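Local coordinates for transcriptional regulator, LRP/AsnC family (PDB 2P5V), which probably binds specific DNA sequences to regulate transcription in Neisseria meningitidis, and also binds calcium ions, at residues Q47-D50 / Q56-A59; T7-D12 / L42-Q47; V76-R79 / D83-E86; W95-S100 / S123-D128. All blocks are in the same frame, centred on the assembly; numbering follows the deposited sequence.

Interaction 1. Residues Q47-D50 / Q56-A59; sequences QLED and QYAA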
loop_
_atom_site.group_PDB
_atom_site.type_symbol
_atom_site.label_atom_id
_atom_site.label_comp_id
_atom_site.label_asym_id
_atom_site.label_seq_id
_atom_site.Cartn_x
_atom_site.Cartn_y
_atom_site.Cartn_z
ATOM N N GLN G 47 -23.857 -4.929 43.326
ATOM C CA GLN G 47 -22.932 -6.017 42.995
ATOM C C GLN G 47 -22.293 -5.789 41.623
ATOM O O GLN G 47 -21.091 -6.002 41.439
ATOM C CB GLN G 47 -23.655 -7.373 43.016
ATOM C CG GLN G 47 -24.097 -7.834 44.416
ATOM C CD GLN G 47 -25.223 -8.874 44.400
ATOM O OE1 GLN G 47 -25.746 -9.239 43.344
ATOM N NE2 GLN G 47 -25.602 -9.347 45.585
ATOM N N LEU G 48 -23.106 -5.345 40.671
ATOM C CA LEU G 48 -22.643 -5.060 39.313
ATOM C C LEU G 48 -21.624 -3.921 39.264
ATOM O O LEU G 48 -20.655 -3.995 38.510
ATOM C CB LEU G 48 -23.828 -4.727 38.398
ATOM C CG LEU G 48 -24.793 -5.878 38.137
ATOM C CD1 LEU G 48 -26.050 -5.385 37.444
ATOM C CD2 LEU G 48 -24.101 -6.938 37.310
ATOM N N GLU G 49 -21.846 -2.874 40.060
ATOM C CA GLU G 49 -20.910 -1.746 40.139
ATOM C C GLU G 49 -19.635 -2.128 40.889
ATOM O O GLU G 49 -18.537 -1.783 40.462
ATOM C CB GLU G 49 -21.561 -0.540 40.819
ATOM C CG GLU G 49 -22.549 0.216 39.940
ATOM C CD GLU G 49 -23.433 1.166 40.738
ATOM O OE1 GLU G 49 -23.099 1.466 41.906
ATOM O OE2 GLU G 49 -24.471 1.606 40.199
ATOM N N ASP G 50 -19.791 -2.834 42.006
ATOM C CA ASP G 50 -18.648 -3.308 42.784
ATOM C C ASP G 50 -17.813 -4.326 42.002
ATOM O O ASP G 50 -16.592 -4.369 42.144
ATOM C CB ASP G 50 -19.111 -3.925 44.112
ATOM C CG ASP G 50 -19.831 -2.925 45.009
ATOM O OD1 ASP G 50 -19.723 -1.700 44.767
ATOM O OD2 ASP G 50 -20.516 -3.374 45.955
ATOM N N GLN G 56 -18.931 3.148 34.404
ATOM C CA GLN G 56 -19.236 4.578 34.421
ATOM C C GLN G 56 -20.652 4.859 33.950
ATOM O O GLN G 56 -21.212 4.092 33.174
ATOM C CB GLN G 56 -18.249 5.334 33.523
ATOM C CG GLN G 56 -18.228 6.842 33.711
ATOM C CD GLN G 56 -17.380 7.538 32.664
ATOM O OE1 GLN G 56 -16.226 7.177 32.447
ATOM N NE2 GLN G 56 -17.953 8.534 32.004
ATOM N N TYR G 57 -21.225 5.954 34.452
ATOM C CA TYR G 57 -22.427 6.555 33.886
ATOM C C TYR G 57 -22.048 7.875 33.215
ATOM O O TYR G 57 -21.183 8.608 33.709
ATOM C CB TYR G 57 -23.460 6.811 34.970
ATOM C CG TYR G 57 -23.964 5.554 35.642
ATOM C CD1 TYR G 57 -25.091 4.891 35.163
ATOM C CD2 TYR G 57 -23.318 5.031 36.760
ATOM C CE1 TYR G 57 -25.569 3.729 35.790
ATOM C CE2 TYR G 57 -23.782 3.870 37.390
ATOM C CZ TYR G 57 -24.907 3.225 36.899
ATOM O OH TYR G 57 -25.373 2.085 37.519
ATOM N N ALA G 58 -22.697 8.185 32.102
ATOM C CA ALA G 58 -22.345 9.366 31.325
ATOM C C ALA G 58 -23.525 9.913 30.522
ATOM O O ALA G 58 -24.353 9.156 30.000
ATOM C CB ALA G 58 -21.178 9.042 30.391
ATOM N N ALA G 59 -23.597 11.242 30.466
ATOM C CA ALA G 59 -24.427 11.952 29.505
ATOM C C ALA G 59 -23.725 11.898 28.155
ATOM O O ALA G 59 -22.535 12.221 28.050
ATOM C CB ALA G 59 -24.617 13.412 29.934
#
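Glu49 and Tyr57 meet because both side chains set CG opposite their own carbonyl carbon, beside the backbone N. From there Glu49 (chi1 -76°) runs out extended, carrying its carboxylate away from helix 38-50. The Tyr57 ring reaches back from strand 54-61 and brings its hydroxyl to that carboxylate, and the two side chains cross at about a right angle. One hydrogen bond closes the gap: Tyr57 OH donates to Glu49 OE2 at 2.9 Å. The hydroxyl comes to the anti side of OE2 and lies 17° out of the carboxylate plane. The carboxylate stands almost square to the ring, at 86°, and OE2 sits near the ring plane at its edge, 3.7 Å from Tyr57 CE2, so the ring face takes no part in the bond. The ring also rests on Leu19 of helix 10-21, and Arg24 of a second subunit makes a cation-pi contact with it. The backbone of 56-59 pairs antiparallel with a strand of that same subunit. This polar surface bond thus ties the last turn of helix 38-50 to the strand that follows it, at the dimer junction of an Lrp/AsnC-type regulator.

Interaction 2. Residues T7-D12 / L42-Q47; sequences TLDKTD and LRRLKQ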
loop_
_atom_site.group_PDB
_atom_site.type_symbol
_atom_site.label_atom_id
_atom_site.label_comp_id
_atom_site.label_asym_id
_atom_site.label_seq_id
_atom_site.Cartn_x
_atom_site.Cartn_y
_atom_site.Cartn_z
ATOM N N THR G 7 -21.788 -15.539 37.722
ATOM C CA THR G 7 -22.224 -14.420 38.550
ATOM C C THR G 7 -23.563 -13.822 38.102
ATOM O O THR G 7 -24.430 -13.573 38.935
ATOM C CB THR G 7 -21.146 -13.313 38.590
ATOM O OG1 THR G 7 -19.888 -13.886 38.976
ATOM C CG2 THR G 7 -21.533 -12.212 39.575
ATOM N N LEU G 8 -23.726 -13.618 36.793
ATOM C CA LEU G 8 -24.896 -12.928 36.237
ATOM C C LEU G 8 -25.954 -13.871 35.663
ATOM O O LEU G 8 -25.660 -14.717 34.811
ATOM C CB LEU G 8 -24.468 -11.964 35.132
ATOM C CG LEU G 8 -23.414 -10.925 35.508
ATOM C CD1 LEU G 8 -23.145 -10.004 34.320
ATOM C CD2 LEU G 8 -23.855 -10.128 36.731
ATOM N N ASP G 9 -27.190 -13.684 36.121
ATOM C CA ASP G 9 -28.338 -14.446 35.644
ATOM C C ASP G 9 -29.172 -13.562 34.726
ATOM O O ASP G 9 -28.822 -12.403 34.498
ATOM C CB ASP G 9 -29.174 -14.950 36.826
ATOM C CG ASP G 9 -29.653 -13.827 37.728
ATOM O OD1 ASP G 9 -30.092 -12.775 37.207
ATOM O OD2 ASP G 9 -29.582 -14.003 38.962
ATOM N N LYS G 10 -30.281 -14.110 34.226
ATOM C CA LYS G 10 -31.124 -13.435 33.233
ATOM C C LYS G 10 -31.646 -12.056 33.661
ATOM O O LYS G 10 -31.842 -11.180 32.810
ATOM C CB LYS G 10 -32.301 -14.336 32.836
ATOM C CG LYS G 10 -33.120 -13.808 31.660
ATOM C CD LYS G 10 -34.058 -14.866 31.081
ATOM C CE LYS G 10 -35.178 -15.236 32.043
ATOM N NZ LYS G 10 -36.148 -16.190 31.427
ATOM N N THR G 11 -31.869 -11.856 34.963
ATOM C CA THR G 11 -32.398 -10.572 35.442
ATOM C C THR G 11 -31.281 -9.535 35.647
ATOM O O THR G 11 -31.518 -8.331 35.520
ATOM C CB THR G 11 -33.285 -10.717 36.718
ATOM O OG1 THR G 11 -32.485 -10.605 37.897
ATOM C CG2 THR G 11 -34.045 -12.043 36.713
ATOM N N ASP G 12 -30.070 -10.004 35.946
ATOM C CA ASP G 12 -28.890 -9.135 35.969
ATOM C C ASP G 12 -28.551 -8.639 34.554
ATOM O O ASP G 12 -28.134 -7.486 34.372
ATOM C CB ASP G 12 -27.688 -9.861 36.585
ATOM C CG ASP G 12 -27.850 -10.103 38.076
ATOM O OD1 ASP G 12 -28.023 -9.118 38.830
ATOM O OD2 ASP G 12 -27.802 -11.279 38.498
ATOM N N LEU G 42 -31.695 -2.911 44.014
ATOM C CA LEU G 42 -30.591 -2.051 44.446
ATOM C C LEU G 42 -29.378 -2.879 44.869
ATOM O O LEU G 42 -28.238 -2.486 44.617
ATOM C CB LEU G 42 -31.040 -1.169 45.620
ATOM C CG LEU G 42 -30.150 0.008 46.021
ATOM C CD1 LEU G 42 -30.255 1.127 44.990
ATOM C CD2 LEU G 42 -30.536 0.509 47.404
ATOM N N ARG G 43 -29.625 -4.015 45.521
ATOM C CA ARG G 43 -28.541 -4.907 45.926
ATOM C C ARG G 43 -27.839 -5.481 44.699
ATOM O O ARG G 43 -26.607 -5.512 44.645
ATOM C CB ARG G 43 -29.049 -6.047 46.822
ATOM C CG ARG G 43 -27.957 -7.046 47.229
ATOM C CD ARG G 43 -28.434 -8.068 48.252
ATOM N NE ARG G 43 -29.401 -9.025 47.701
ATOM C CZ ARG G 43 -30.700 -9.090 48.013
ATOM N NH1 ARG G 43 -31.250 -8.247 48.889
ATOM N NH2 ARG G 43 -31.463 -10.017 47.440
ATOM N N ARG G 44 -28.631 -5.923 43.722
ATOM C CA ARG G 44 -28.096 -6.522 42.503
ATOM C C ARG G 44 -27.256 -5.522 41.714
ATOM O O ARG G 44 -26.173 -5.855 41.248
ATOM C CB ARG G 44 -29.218 -7.049 41.615
ATOM C CG ARG G 44 -30.037 -8.158 42.235
ATOM C CD ARG G 44 -31.271 -8.462 41.403
ATOM N NE ARG G 44 -31.048 -9.596 40.514
ATOM C CZ ARG G 44 -31.139 -10.873 40.878
ATOM N NH1 ARG G 44 -31.451 -11.214 42.124
ATOM N NH2 ARG G 44 -30.913 -11.825 39.988
ATOM N N LEU G 45 -27.762 -4.302 41.569
ATOM C CA LEU G 45 -27.027 -3.237 40.882
ATOM C C LEU G 45 -25.700 -2.920 41.582
ATOM O O LEU G 45 -24.669 -2.743 40.928
ATOM C CB LEU G 45 -27.882 -1.972 40.799
ATOM C CG LEU G 45 -27.262 -0.773 40.089
ATOM C CD1 LEU G 45 -26.799 -1.175 38.696
ATOM C CD2 LEU G 45 -28.248 0.381 40.030
ATOM N N LYS G 46 -25.744 -2.842 42.909
ATOM C CA LYS G 46 -24.548 -2.624 43.725
ATOM C C LYS G 46 -23.460 -3.661 43.433
ATOM O O LYS G 46 -22.288 -3.316 43.324
ATOM C CB LYS G 46 -24.905 -2.685 45.213
ATOM C CG LYS G 46 -23.977 -1.877 46.104
ATOM C CD LYS G 46 -24.469 -0.441 46.285
ATOM C CE LYS G 46 -25.653 -0.369 47.245
ATOM N NZ LYS G 46 -25.908 1.019 47.712
ATOM N N GLN G 47 -23.857 -4.929 43.326
ATOM C CA GLN G 47 -22.932 -6.017 42.995
ATOM C C GLN G 47 -22.293 -5.789 41.623
ATOM O O GLN G 47 -21.091 -6.002 41.439
ATOM C CB GLN G 47 -23.655 -7.373 43.016
ATOM C CG GLN G 47 -24.097 -7.834 44.416
ATOM C CD GLN G 47 -25.223 -8.874 44.400
ATOM O OE1 GLN G 47 -25.746 -9.239 43.344
ATOM N NE2 GLN G 47 -25.602 -9.347 45.585
#
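A capping box at the start of helix 10-21, made by Asp9 and Asp12, is where Arg44 of helix 38-50 delivers its guanidinium group. Asp9 is the N-cap: its OD1 accepts from Asp12 N at 3.0 Å, nearly along the C-O axis, and more weakly from Thr11 N. The return bond of the box, from Asp9 N to Asp12 OD2, is weak at 3.4 Å. The Asp9 carboxylate also faces Arg44: OD2 makes the closer approach, a salt bridge to NH2 at 2.8 Å, while OD1, which caps the helix, lies 3.1 Å from the same Arg44 NH2. OD2 lies at the guanidinium edge, near its plane, and the two flat groups are 26° from coplanar. Arg44 reaches this spot through a bend at chi3 (97°), which swings NH2 in among the acidic groups.

These helices belong to the winged helix-turn-helix domain, where 38-50 is probably the recognition helix, as in other helix-turn-helix domains, and 10-21 packs against it. Asp12 completes a salt-bridge network in a different manner. Its OD2 is 3.5 Å from Arg44 NH2 but well out of the guanidinium plane, so only charge attraction joins them. Thr11 OG1 comes in obliquely, 2.9 Å from the same NH2. Asp9 OD1 and Asp12 OD2, both acceptors, stand just 3.0 Å apart, and the positive charge of Arg44 probably offsets their mutual repulsion. Arg44 also packs on Ile15 of helix 10-21 and on Leu36.

Interaction 3. Residues V76-R79 / D83-E86; sequences VSIR and DARE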
loop_
_atom_site.group_PDB
_atom_site.type_symbol
_atom_site.label_atom_id
_atom_site.label_comp_id
_atom_site.label_asym_id
_atom_site.label_seq_id
_atom_site.Cartn_x
_atom_site.Cartn_y
_atom_site.Cartn_z
ATOM N N VAL G 76 -1.916 6.779 13.564
ATOM C CA VAL G 76 -0.617 7.271 14.022
ATOM C C VAL G 76 0.440 6.169 14.024
ATOM O O VAL G 76 0.198 5.043 14.489
ATOM C CB VAL G 76 -0.716 7.910 15.447
ATOM C CG1 VAL G 76 0.645 8.470 15.897
ATOM C CG2 VAL G 76 -1.770 9.012 15.452
ATOM N N SER G 77 1.603 6.520 13.484
ATOM C CA SER G 77 2.769 5.672 13.488
ATOM C C SER G 77 3.667 6.230 14.550
ATOM O O SER G 77 4.021 7.416 14.539
ATOM C CB SER G 77 3.505 5.690 12.138
ATOM O OG SER G 77 2.629 5.342 11.086
ATOM N N ILE G 78 4.032 5.356 15.464
ATOM C CA ILE G 78 4.857 5.710 16.578
ATOM C C ILE G 78 6.314 5.672 16.118
ATOM O O ILE G 78 6.672 4.931 15.196
ATOM C CB ILE G 78 4.575 4.737 17.761
ATOM C CG1 ILE G 78 4.800 5.431 19.106
ATOM C CG2 ILE G 78 5.377 3.429 17.618
ATOM C CD1 ILE G 78 3.821 6.547 19.365
ATOM N N ARG G 79 7.148 6.496 16.735
ATOM C CA ARG G 79 8.581 6.425 16.489
ATOM C C ARG G 79 9.182 5.322 17.340
ATOM O O ARG G 79 8.790 5.135 18.490
ATOM C CB ARG G 79 9.242 7.762 16.797
ATOM C CG ARG G 79 10.712 7.690 17.201
ATOM C CD ARG G 79 11.255 9.056 17.606
ATOM N NE ARG G 79 11.570 9.861 16.431
ATOM C CZ ARG G 79 10.698 10.596 15.745
ATOM N NH1 ARG G 79 9.416 10.669 16.097
ATOM N NH2 ARG G 79 11.120 11.269 14.687
ATOM N N ASP G 83 10.625 4.760 25.216
ATOM C CA ASP G 83 9.497 5.490 25.818
ATOM C C ASP G 83 8.694 6.385 24.868
ATOM O O ASP G 83 8.014 7.293 25.311
ATOM C CB ASP G 83 9.964 6.304 27.039
ATOM C CG ASP G 83 10.309 5.427 28.234
ATOM O OD1 ASP G 83 10.466 4.199 28.058
ATOM O OD2 ASP G 83 10.415 5.967 29.353
ATOM N N ALA G 84 8.760 6.123 23.570
ATOM C CA ALA G 84 7.868 6.783 22.620
ATOM C C ALA G 84 6.402 6.391 22.878
ATOM O O ALA G 84 5.515 7.253 22.895
ATOM C CB ALA G 84 8.264 6.444 21.179
ATOM N N ARG G 85 6.141 5.099 23.066
ATOM C CA ARG G 85 4.758 4.629 23.262
ATOM C C ARG G 85 4.145 5.174 24.553
ATOM O O ARG G 85 3.027 5.699 24.559
ATOM C CB ARG G 85 4.695 3.099 23.240
ATOM C CG ARG G 85 4.947 2.522 21.855
ATOM C CD ARG G 85 4.727 1.028 21.791
ATOM N NE ARG G 85 4.539 0.619 20.401
ATOM C CZ ARG G 85 3.375 0.308 19.837
ATOM N NH1 ARG G 85 2.242 0.317 20.538
ATOM N NH2 ARG G 85 3.350 -0.031 18.554
ATOM N N GLU G 86 4.908 5.072 25.631
ATOM C CA GLU G 86 4.505 5.572 26.932
ATOM C C GLU G 86 4.225 7.077 26.912
ATOM O O GLU G 86 3.186 7.519 27.390
ATOM C CB GLU G 86 5.602 5.250 27.946
ATOM C CG GLU G 86 5.200 5.422 29.394
ATOM C CD GLU G 86 6.293 4.982 30.347
ATOM O OE1 GLU G 86 7.052 4.045 30.009
ATOM O OE2 GLU G 86 6.388 5.575 31.439
#
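Ile78, at the end of strand 70-78, and Arg85, in the first turn of helix 84-94, cross their side chains at about a right angle. The arginine chain is extended from CG to NE and passes along both branches of the isoleucine. Its CG lies 4.0 Å from Ile78 CG1, and farther out its NE lies 4.0 Å from Ile78 CG2. That methyl therefore meets the guanidinium obliquely, near NE and NH2, with hydrocarbon packing along the stem. Ile78 chi1 of -150° sets CG2 between the backbone N and the carbonyl carbon, which brings that methyl to the guanidinium and leaves CG1 to face the helix.

Ala84 meets the isoleucine beside the arginine. Its CB points at the strand and lies 4.2 Å from Ile78 CG1, while Ile78 CD1 reaches 4.0 Å from the Ala84 carbonyl O. The same Ala84 methyl is pressed close against the backbone where the strand ends, with Arg79 O 3.0 Å from Ala84 CB. The Arg79 side chain itself leads away from the helix.

The contact borders a calcium site: Asp109, one of the calcium ligands, accepts a hydrogen bond from Ile78 N and is touched by the Arg85 side chain. Phe88, one turn further along the helix, also covers Ile78. The arrangement is the first strand-to-helix joint of the Lrp/AsnC ligand-binding domain, opening the beta-alpha-beta crossover of its ferredoxin-like fold, in which helix 84-94 leads on to strand 98-104.

Interaction 4. Residues W95-S100 / S123-D128; sequences WPEVLS and SHFVLD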
loop_
_atom_site.group_PDB
_atom_site.type_symbol
_atom_site.label_atom_id
_atom_site.label_comp_id
_atom_site.label_asym_id
_atom_site.label_seq_id
_atom_site.Cartn_x
_atom_site.Cartn_y
_atom_site.Cartn_z
ATOM N N TRP G 95 -5.346 15.068 25.729
ATOM C CA TRP G 95 -5.938 15.795 24.590
ATOM C C TRP G 95 -7.448 15.630 24.564
ATOM O O TRP G 95 -7.940 14.572 24.187
ATOM C CB TRP G 95 -5.347 15.310 23.262
ATOM C CG TRP G 95 -3.892 15.583 23.109
ATOM C CD1 TRP G 95 -3.183 16.578 23.711
ATOM C CD2 TRP G 95 -2.965 14.876 22.280
ATOM N NE1 TRP G 95 -1.870 16.524 23.326
ATOM C CE2 TRP G 95 -1.706 15.488 22.447
ATOM C CE3 TRP G 95 -3.071 13.770 21.423
ATOM C CZ2 TRP G 95 -0.563 15.045 21.784
ATOM C CZ3 TRP G 95 -1.933 13.324 20.773
ATOM C CH2 TRP G 95 -0.694 13.967 20.955
ATOM N N PRO G 96 -8.203 16.676 24.946
ATOM C CA PRO G 96 -9.652 16.443 25.063
ATOM C C PRO G 96 -10.376 16.156 23.744
ATOM O O PRO G 96 -11.449 15.546 23.751
ATOM C CB PRO G 96 -10.177 17.745 25.694
ATOM C CG PRO G 96 -8.965 18.487 26.156
ATOM C CD PRO G 96 -7.849 18.067 25.280
ATOM N N GLU G 97 -9.800 16.597 22.626
ATOM C CA GLU G 97 -10.373 16.322 21.306
ATOM C C GLU G 97 -10.265 14.850 20.906
ATOM O O GLU G 97 -11.064 14.389 20.108
ATOM C CB GLU G 97 -9.769 17.218 20.217
ATOM C CG GLU G 97 -8.253 17.340 20.237
ATOM C CD GLU G 97 -7.759 18.432 21.160
ATOM O OE1 GLU G 97 -7.868 19.617 20.796
ATOM O OE2 GLU G 97 -7.253 18.097 22.245
ATOM N N VAL G 98 -9.300 14.116 21.465
ATOM C CA VAL G 98 -9.194 12.666 21.235
ATOM C C VAL G 98 -10.031 11.928 22.292
ATOM O O VAL G 98 -9.710 11.959 23.469
ATOM C CB VAL G 98 -7.717 12.182 21.262
ATOM C CG1 VAL G 98 -7.601 10.676 21.014
ATOM C CG2 VAL G 98 -6.898 12.948 20.254
ATOM N N LEU G 99 -11.121 11.303 21.853
ATOM C CA LEU G 99 -11.997 10.489 22.714
ATOM C C LEU G 99 -11.461 9.075 22.945
ATOM O O LEU G 99 -11.577 8.520 24.030
ATOM C CB LEU G 99 -13.389 10.374 22.089
ATOM C CG LEU G 99 -14.314 11.575 22.337
ATOM C CD1 LEU G 99 -13.707 12.868 21.793
ATOM C CD2 LEU G 99 -15.709 11.315 21.733
ATOM N N SER G 100 -10.872 8.482 21.926
ATOM C CA SER G 100 -10.360 7.138 22.075
ATOM C C SER G 100 -9.081 6.955 21.287
ATOM O O SER G 100 -8.852 7.611 20.268
ATOM C CB SER G 100 -11.440 6.088 21.718
ATOM O OG SER G 100 -11.786 6.125 20.348
ATOM N N SER G 123 -6.549 20.952 11.451
ATOM C CA SER G 123 -5.242 21.320 10.984
ATOM C C SER G 123 -4.331 21.864 12.095
ATOM O O SER G 123 -3.163 21.502 12.158
ATOM C CB SER G 123 -5.380 22.349 9.876
ATOM O OG SER G 123 -4.103 22.821 9.513
ATOM N N HIS G 124 -4.863 22.729 12.951
ATOM C CA HIS G 124 -4.081 23.266 14.072
ATOM C C HIS G 124 -3.660 22.160 15.030
ATOM O O HIS G 124 -2.509 22.112 15.467
ATOM C CB HIS G 124 -4.862 24.338 14.839
ATOM C CG HIS G 124 -4.633 25.723 14.331
ATOM N ND1 HIS G 124 -5.453 26.322 13.397
ATOM C CD2 HIS G 124 -3.670 26.629 14.620
ATOM C CE1 HIS G 124 -5.009 27.539 13.140
ATOM N NE2 HIS G 124 -3.927 27.749 13.868
ATOM N N PHE G 125 -4.602 21.287 15.368
ATOM C CA PHE G 125 -4.301 20.147 16.230
ATOM C C PHE G 125 -3.191 19.279 15.641
ATOM O O PHE G 125 -2.151 19.081 16.257
ATOM C CB PHE G 125 -5.549 19.298 16.457
ATOM C CG PHE G 125 -5.278 18.033 17.198
ATOM C CD1 PHE G 125 -4.856 18.075 18.517
ATOM C CD2 PHE G 125 -5.405 16.801 16.576
ATOM C CE1 PHE G 125 -4.585 16.916 19.212
ATOM C CE2 PHE G 125 -5.136 15.627 17.273
ATOM C CZ PHE G 125 -4.728 15.687 18.589
ATOM N N VAL G 126 -3.422 18.781 14.434
ATOM C CA VAL G 126 -2.463 17.915 13.748
ATOM C C VAL G 126 -1.064 18.557 13.624
ATOM O O VAL G 126 -0.068 17.997 14.095
ATOM C CB VAL G 126 -3.006 17.536 12.351
ATOM C CG1 VAL G 126 -1.918 16.947 11.486
ATOM C CG2 VAL G 126 -4.173 16.562 12.500
ATOM N N LEU G 127 -0.999 19.737 13.018
ATOM C CA LEU G 127 0.291 20.385 12.741
ATOM C C LEU G 127 1.025 20.842 14.004
ATOM O O LEU G 127 2.243 20.677 14.098
ATOM C CB LEU G 127 0.120 21.583 11.794
ATOM C CG LEU G 127 -0.324 21.306 10.345
ATOM C CD1 LEU G 127 -0.028 22.521 9.454
ATOM C CD2 LEU G 127 0.329 20.059 9.761
ATOM N N ASP G 128 0.290 21.414 14.960
ATOM C CA ASP G 128 0.906 22.004 16.155
ATOM C C ASP G 128 0.999 21.033 17.340
ATOM O O ASP G 128 1.899 21.168 18.157
ATOM C CB ASP G 128 0.161 23.270 16.595
ATOM C CG ASP G 128 -0.135 24.208 15.443
ATOM O OD1 ASP G 128 0.533 24.104 14.393
ATOM O OD2 ASP G 128 -1.048 25.047 15.589
#
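One face of the Trp95 indole receives the edge of the Phe125 ring, while a face of Phe125 is covered by Glu97. The aromatic pair is a T-shaped (edge-to-face) stack: the phenylalanine ring and the six-membered ring of the tryptophan have centroids 5.5 Å apart and planes at 86°. Phe125 CE1 sits 3.9 Å above the indole plane, offset toward its rim, and CZ lies 3.8 Å from Trp95 CE3. Seen from Phe125, that CE3 is at its edge and in its plane.

Over the phenylalanine face, Glu97 CG makes a CH-pi contact 4.0 Å from the Phe125 ring centroid and 21° off the ring normal. A bend at chi2 then lays the Glu97 carboxylate nearly parallel to the ring. Val98 adds a methyl, with CG2 3.9 Å from Phe125 CZ. The phenylalanine reaches all three because chi1 of 173° carries its ring off helix 119-130, away from its own backbone N.

The type I beta turn from Trp95 to Val98, closed by Val98 N to Trp95 O at 3.1 Å, brings the three side chains to the same ring. Phe116 of the next strand also meets the Phe125 ring. The contact joins the turn between helix 84-94 and strand 98-104 to helix 119-130 through aromatic and aliphatic surfaces, so its hold probably comes mainly from dispersion and the weak electrostatics of C-H groups directed at pi faces.

In the fold
Interactions 1 and 2 share helix 38-50 in the DNA-binding part of the chain and touch through Leu48 on Leu8 and Tyr57 on Leu45. Interactions 3 and 4 lie on the other side of the chain's centre, in the ligand-binding domain, about 16 Å apart between centres, and both reach its antiparallel sheet. Interaction 1 is a surface contact; the other three are partly buried. Chemistry divides by domain instead: at the DNA-binding end of the chain the contacts are a hydrogen bond and a salt-bridge network, whereas the sheet domain uses apolar and aromatic packing. Interactions 1 and 4 both adjoin the second subunit, while interaction 3 borders a calcium site.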